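Local atomic coordinates of putative fimbriae assembly chaperone (PDB entry 2CO7), a protein that probably acts as a periplasmic chaperone that folds fimbrial subunits and holds them ready for assembly on the bacterial surface. Residues F66-E69 / A70-S74; S169-G173 / G174-T178. All coordinates share one frame; numbering follows the deposited sequence.

Contact 1. Residues F66-E69 / A70-S74; sequences FRLE and ANQQS
Between Glu69 and Gln72 the backbone reverses in a type II beta turn, closed by Gln72 N donating to Glu69 O at 3.0 Å, with Asn71 taking the positive phi of the third position. The side chain of Gln72 adds a second bond running the other way. With CG anti to the backbone N (chi1 -175°) and the chain extended beyond it, the amide lies back along the end of strand 59-68, where OE1 accepts Glu69 N at 2.8 Å, nearly straight and in the carbonyl plane. A water 3.1 Å from Gln72 OE1 donates to the same oxygen and also to Arg67 O. Two donors thus grip OE1, which should hold the amide's rotation.

Leu68 crosses Gln72 at about a right angle: its CD2 meets Gln72 CD at 3.7 Å, and the same methyl reaches Ser74 CB at 3.9 Å. Further out, the Glu69 chain bends at chi2, and its OE2 forms a salt bridge with Arg67 NH1 at 2.8 Å. Leu68 is also bonded through its backbone to Ile42 and Ser74 to Val34, which ties the two arms to the flanking strands 42-50 and 30-35. The arrangement is that of a tight loop joining two antiparallel strands of the immunoglobulin-like N-terminal domain of a PapD-type chaperone.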
ATOM      1  N   PHE B  66       4.285  20.120  -0.352  1.00 19.19           N
ATOM      2  CA  PHE B  66       5.327  20.741   0.488  1.00 20.52           C
ATOM      3  C   PHE B  66       6.686  20.110   0.212  1.00 20.27           C
ATOM      4  O   PHE B  66       6.776  19.076  -0.450  1.00 21.21           O
ATOM      5  CB  PHE B  66       4.964  20.613   1.985  1.00 20.59           C
ATOM      6  CG  PHE B  66       4.689  19.183   2.451  1.00 23.04           C
ATOM      7  CD1 PHE B  66       5.619  18.519   3.248  1.00 24.21           C
ATOM      8  CD2 PHE B  66       3.478  18.535   2.156  1.00 24.04           C
ATOM      9  CE1 PHE B  66       5.392  17.233   3.722  1.00 21.98           C
ATOM     10  CE2 PHE B  66       3.225  17.225   2.623  1.00 24.91           C
ATOM     11  CZ  PHE B  66       4.183  16.578   3.422  1.00 23.65           C
ATOM     12  N   ARG B  67       7.732  20.747   0.714  1.00 20.00           N
ATOM     13  CA  ARG B  67       9.079  20.257   0.552  1.00 19.32           C
ATOM     14  C   ARG B  67       9.546  19.935   1.961  1.00 20.31           C
ATOM     15  O   ARG B  67       9.339  20.727   2.887  1.00 21.90           O
ATOM     16  CB  ARG B  67       9.932  21.350  -0.094  1.00 20.52           C
ATOM     17  CG  ARG B  67      11.335  20.943  -0.532  1.00 20.83           C
ATOM     18  CD  ARG B  67      11.819  22.072  -1.448  1.00 26.69           C
ATOM     19  NE  ARG B  67      13.160  21.888  -2.000  1.00 31.98           N
ATOM     20  CZ  ARG B  67      14.276  22.334  -1.432  1.00 33.46           C
ATOM     21  NH1 ARG B  67      14.230  22.941  -0.256  1.00 35.61           N
ATOM     22  NH2 ARG B  67      15.444  22.140  -2.027  1.00 34.93           N
ATOM     23  N   LEU B  68      10.184  18.784   2.123  1.00 19.97           N
ATOM     24  CA  LEU B  68      10.874  18.453   3.378  1.00 20.20           C
ATOM     25  C   LEU B  68      12.379  18.547   3.226  1.00 21.29           C
ATOM     26  O   LEU B  68      12.935  17.993   2.288  1.00 21.16           O
ATOM     27  CB  LEU B  68      10.481  17.064   3.853  1.00 20.23           C
ATOM     28  CG  LEU B  68       9.037  16.932   4.355  1.00 19.42           C
ATOM     29  CD1 LEU B  68       8.826  15.463   4.703  1.00 18.53           C
ATOM     30  CD2 LEU B  68       8.758  17.858   5.545  1.00 24.19           C
ATOM     31  N   GLU B  69      13.039  19.277   4.140  1.00 20.64           N
ATOM     32  CA  GLU B  69      14.492  19.284   4.182  1.00 19.98           C
ATOM     33  C   GLU B  69      14.976  17.913   4.655  1.00 18.34           C
ATOM     34  O   GLU B  69      14.174  17.101   5.153  1.00 17.93           O
ATOM     35  CB  GLU B  69      15.015  20.380   5.133  1.00 20.57           C
ATOM     36  CG  GLU B  69      14.625  21.814   4.751  1.00 24.75           C
ATOM     37  CD  GLU B  69      15.112  22.215   3.352  1.00 31.39           C
ATOM     38  OE1 GLU B  69      16.109  22.941   3.257  1.00 36.96           O
ATOM     39  OE2 GLU B  69      14.496  21.799   2.340  1.00 37.23           O
ATOM     40  N   ALA B  70      16.284  17.691   4.516  1.00 18.48           N
ATOM     41  CA  ALA B  70      16.968  16.494   5.024  1.00 18.42           C
ATOM     42  C   ALA B  70      16.450  16.260   6.444  1.00 18.54           C
ATOM     43  O   ALA B  70      16.528  17.167   7.281  1.00 17.11           O
ATOM     44  CB  ALA B  70      18.516  16.714   5.047  1.00 17.36           C
ATOM     45  N   ASN B  71      15.987  15.043   6.711  1.00 18.51           N
ATOM     46  CA  ASN B  71      15.596  14.596   8.069  1.00 18.92           C
ATOM     47  C   ASN B  71      14.465  15.402   8.735  1.00 18.52           C
ATOM     48  O   ASN B  71      14.223  15.278   9.932  1.00 18.99           O
ATOM     49  CB  ASN B  71      16.837  14.505   9.013  1.00 19.80           C
ATOM     50  CG  ASN B  71      18.146  14.218   8.264  1.00 22.68           C
ATOM     51  OD1 ASN B  71      18.830  15.137   7.782  1.00 28.34           O
ATOM     52  ND2 ASN B  71      18.525  12.975   8.213  1.00 22.46           N
ATOM     53  N   GLN B  72      13.744  16.214   7.962  1.00 18.59           N
ATOM     54  CA  GLN B  72      12.684  17.030   8.520  1.00 18.81           C
ATOM     55  C   GLN B  72      11.452  16.226   8.882  1.00 18.90           C
ATOM     56  O   GLN B  72      11.041  15.335   8.132  1.00 18.86           O
ATOM     57  CB  GLN B  72      12.299  18.175   7.577  1.00 19.32           C
ATOM     58  CG  GLN B  72      11.250  19.138   8.177  1.00 19.34           C
ATOM     59  CD  GLN B  72      10.932  20.318   7.287  1.00 20.20           C
ATOM     60  OE1 GLN B  72      11.441  20.440   6.180  1.00 18.71           O
ATOM     61  NE2 GLN B  72      10.112  21.238   7.807  1.00 24.54           N
ATOM     62  N   GLN B  73      10.846  16.581  10.006  1.00 18.45           N
ATOM     63  CA  GLN B  73       9.578  15.977  10.430  1.00 19.69           C
ATOM     64  C   GLN B  73       8.536  17.091  10.484  1.00 21.40           C
ATOM     65  O   GLN B  73       8.802  18.188  10.983  1.00 20.12           O
ATOM     66  CB  GLN B  73       9.724  15.311  11.804  1.00 19.97           C
ATOM     67  CG  GLN B  73       8.393  14.846  12.497  1.00 20.65           C
ATOM     68  CD  GLN B  73       7.640  15.962  13.222  1.00 26.15           C
ATOM     69  OE1 GLN B  73       8.241  16.826  13.876  1.00 26.34           O
ATOM     70  NE2 GLN B  73       6.302  15.901  13.171  1.00 26.07           N
ATOM     71  N   SER B  74       7.357  16.788   9.966  1.00 21.80           N
ATOM     72  CA  SER B  74       6.278  17.752   9.828  1.00 23.13           C
ATOM     73  C   SER B  74       4.958  17.050  10.174  1.00 23.21           C
ATOM     74  O   SER B  74       4.913  15.822  10.267  1.00 22.32           O
ATOM     75  CB  SER B  74       6.188  18.240   8.390  1.00 24.21           C
ATOM     76  OG  SER B  74       5.383  19.409   8.363  1.00 29.54           O
TER
HETATM   77  O   HOH W   1      10.907  22.651   4.121  1.00 26.26           O

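Contact 2. Residues S169-G173 / G174-T178; sequences SVTVG and GKPIT
Ile177 meets the valines of the preceding strand because its first torsion (chi1 -61°) sets CG1 anti to its own carbonyl carbon, and Val172 places CG2 in the same relation to its carbonyl. The two branches come together at 3.6 Å, CG2 of Val172 against CG1 of Ile177, while nearer the backbone Val170 CG1 lies 3.9 Å from Ile177 CB. These apolar groups gather on one face of a two-residue beta hairpin with a type I' turn, Gly173 and Gly174 filling its central positions with positive phi.

The hairpin closes on a pair of backbone bonds between Val172 and Lys175: Val172 N gives to Lys175 O at 2.8 Å, and Lys175 N returns a bond to Val172 O. One step on, Pro176 has no N-H to offer, but it stands opposite Thr171 in a non-hydrogen-bonded pair, where none is called for. Thr171 lays its CG2 3.8 Å from Pro176 CA on the face of the hairpin away from Val172 and Lys175. The pairing then resumes with Ile177 N bonded almost dead straight to Val170 O at 2.9 Å. The return bond is made through a water, which accepts from Val170 N and donates to Ile177 O, letting the strands separate slightly without leaving either group unpaired.

Along its other edge, away from 175-176, strand 170-172 joins strand 201-205 through backbone bonds between Thr171 and Glu202 and between Gly173 and Asp200, with Val170 touching Trp203 and Val172 touching Ile201. At the turn, a second water is hydrogen-bonded to Thr171 OG1 at 3.1 Å and accepts the N-H of Gly174 at 3.2 Å.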
ATOM      1  N   SER B 169      -3.363 -11.973  11.927  1.00 21.62           N
ATOM      2  CA  SER B 169      -2.989 -13.226  12.615  1.00 21.12           C
ATOM      3  C   SER B 169      -4.154 -14.221  12.659  1.00 20.95           C
ATOM      4  O   SER B 169      -4.378 -14.875  13.680  1.00 21.16           O
ATOM      5  CB  SER B 169      -2.485 -12.918  14.032  1.00 21.94           C
ATOM      6  OG  SER B 169      -1.245 -12.195  14.020  1.00 23.93           O
ATOM      7  N   VAL B 170      -4.915 -14.303  11.560  1.00 20.01           N
ATOM      8  CA  VAL B 170      -5.996 -15.302  11.405  1.00 18.70           C
ATOM      9  C   VAL B 170      -5.487 -16.759  11.201  1.00 18.68           C
ATOM     10  O   VAL B 170      -4.652 -17.008  10.330  1.00 17.47           O
ATOM     11  CB  VAL B 170      -6.942 -14.943  10.209  1.00 18.74           C
ATOM     12  CG1 VAL B 170      -8.091 -15.919  10.133  1.00 18.89           C
ATOM     13  CG2 VAL B 170      -7.473 -13.512  10.309  1.00 20.02           C
ATOM     14  N   THR B 171      -6.004 -17.715  11.979  1.00 17.51           N
ATOM     15  CA  THR B 171      -5.688 -19.132  11.774  1.00 18.04           C
ATOM     16  C   THR B 171      -6.931 -20.013  11.773  1.00 17.98           C
ATOM     17  O   THR B 171      -7.921 -19.696  12.427  1.00 17.05           O
ATOM     18  CB  THR B 171      -4.705 -19.702  12.843  1.00 18.50           C
ATOM     19  OG1 THR B 171      -5.212 -19.446  14.169  1.00 18.81           O
ATOM     20  CG2 THR B 171      -3.308 -19.089  12.672  1.00 17.80           C
ATOM     21  N   VAL B 172      -6.874 -21.105  11.019  1.00 17.04           N
ATOM     22  CA  VAL B 172      -7.946 -22.096  10.981  1.00 18.12           C
ATOM     23  C   VAL B 172      -7.347 -23.455  11.330  1.00 18.86           C
ATOM     24  O   VAL B 172      -6.463 -23.952  10.632  1.00 18.15           O
ATOM     25  CB  VAL B 172      -8.673 -22.114   9.599  1.00 18.04           C
ATOM     26  CG1 VAL B 172      -9.646 -23.284   9.506  1.00 18.30           C
ATOM     27  CG2 VAL B 172      -9.401 -20.775   9.378  1.00 19.15           C
ATOM     28  N   GLY B 173      -7.829 -24.044  12.424  1.00 19.58           N
ATOM     29  CA  GLY B 173      -7.186 -25.210  13.024  1.00 20.15           C
ATOM     30  C   GLY B 173      -5.677 -25.033  13.130  1.00 20.78           C
ATOM     31  O   GLY B 173      -4.907 -25.957  12.842  1.00 20.96           O
ATOM     32  N   GLY B 174      -5.259 -23.838  13.537  1.00 21.02           N
ATOM     33  CA  GLY B 174      -3.847 -23.509  13.695  1.00 21.41           C
ATOM     34  C   GLY B 174      -3.080 -23.141  12.435  1.00 21.62           C
ATOM     35  O   GLY B 174      -1.951 -22.662  12.534  1.00 21.85           O
ATOM     36  N   LYS B 175      -3.666 -23.384  11.262  1.00 21.68           N
ATOM     37  CA  LYS B 175      -3.026 -23.061   9.982  1.00 22.11           C
ATOM     38  C   LYS B 175      -3.284 -21.587   9.664  1.00 22.70           C
ATOM     39  O   LYS B 175      -4.448 -21.168   9.656  1.00 22.62           O
ATOM     40  CB  LYS B 175      -3.572 -23.933   8.831  1.00 22.48           C
ATOM     41  CG  LYS B 175      -3.935 -25.400   9.183  1.00 22.50           C
ATOM     42  CD  LYS B 175      -2.822 -26.406   8.909  1.00 24.81           C
ATOM     43  CE  LYS B 175      -3.172 -27.779   9.498  1.00 23.84           C
ATOM     44  NZ  LYS B 175      -4.621 -28.119   9.299  1.00 24.80           N
ATOM     45  N   PRO B 176      -2.212 -20.794   9.433  1.00 23.11           N
ATOM     46  CA  PRO B 176      -2.322 -19.381   9.029  1.00 23.50           C
ATOM     47  C   PRO B 176      -3.106 -19.156   7.733  1.00 23.87           C
ATOM     48  O   PRO B 176      -2.855 -19.811   6.727  1.00 23.71           O
ATOM     49  CB  PRO B 176      -0.855 -18.954   8.857  1.00 23.11           C
ATOM     50  CG  PRO B 176      -0.122 -19.846   9.757  1.00 23.74           C
ATOM     51  CD  PRO B 176      -0.798 -21.177   9.592  1.00 23.67           C
ATOM     52  N   ILE B 177      -4.067 -18.237   7.797  1.00 24.85           N
ATOM     53  CA  ILE B 177      -4.846 -17.806   6.651  1.00 25.87           C
ATOM     54  C   ILE B 177      -4.288 -16.459   6.213  1.00 27.23           C
ATOM     55  O   ILE B 177      -4.337 -15.486   6.966  1.00 28.11           O
ATOM     56  CB  ILE B 177      -6.332 -17.578   7.051  1.00 26.15           C
ATOM     57  CG1 ILE B 177      -6.972 -18.872   7.577  1.00 25.73           C
ATOM     58  CG2 ILE B 177      -7.129 -16.948   5.903  1.00 25.25           C
ATOM     59  CD1 ILE B 177      -6.902 -20.052   6.621  1.00 25.60           C
ATOM     60  N   THR B 178      -3.768 -16.391   5.001  1.00 27.80           N
ATOM     61  CA  THR B 178      -3.306 -15.119   4.471  1.00 28.78           C
ATOM     62  C   THR B 178      -4.264 -14.738   3.348  1.00 28.93           C
ATOM     63  O   THR B 178      -4.798 -15.614   2.661  1.00 29.61           O
ATOM     64  CB  THR B 178      -1.843 -15.196   3.955  1.00 29.01           C
ATOM     65  OG1 THR B 178      -1.789 -15.991   2.767  1.00 29.20           O
ATOM     66  CG2 THR B 178      -0.923 -15.812   5.005  1.00 30.08           C
TER
HETATM   67  O   HOH W   2      -3.542 -13.798   8.971  1.00 29.08           O
HETATM   68  O   HOH W   3      -7.294 -21.649  14.610  1.00 25.37           O

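How the contacts relate
Contact 1 comes first along the chain and belongs to the N-terminal PapD-like domain; contact 2 belongs to the C-terminal one. They lie on opposite sides of the chain's centre, their own centres 41 Å apart and their nearest atoms about 29 Å apart, and they share no sheet. Residues 66-74 link strands 59-68 and 73-80 of the large N-terminal sheet, whereas residues 169-178 form a small hairpin added to strand 201-205. Each is therefore a local chain reversal within its own half of the molecule, consistent with the two immunoglobulin-like domains of pilus chaperones. Neither is touched by the other protein chain of the assembly.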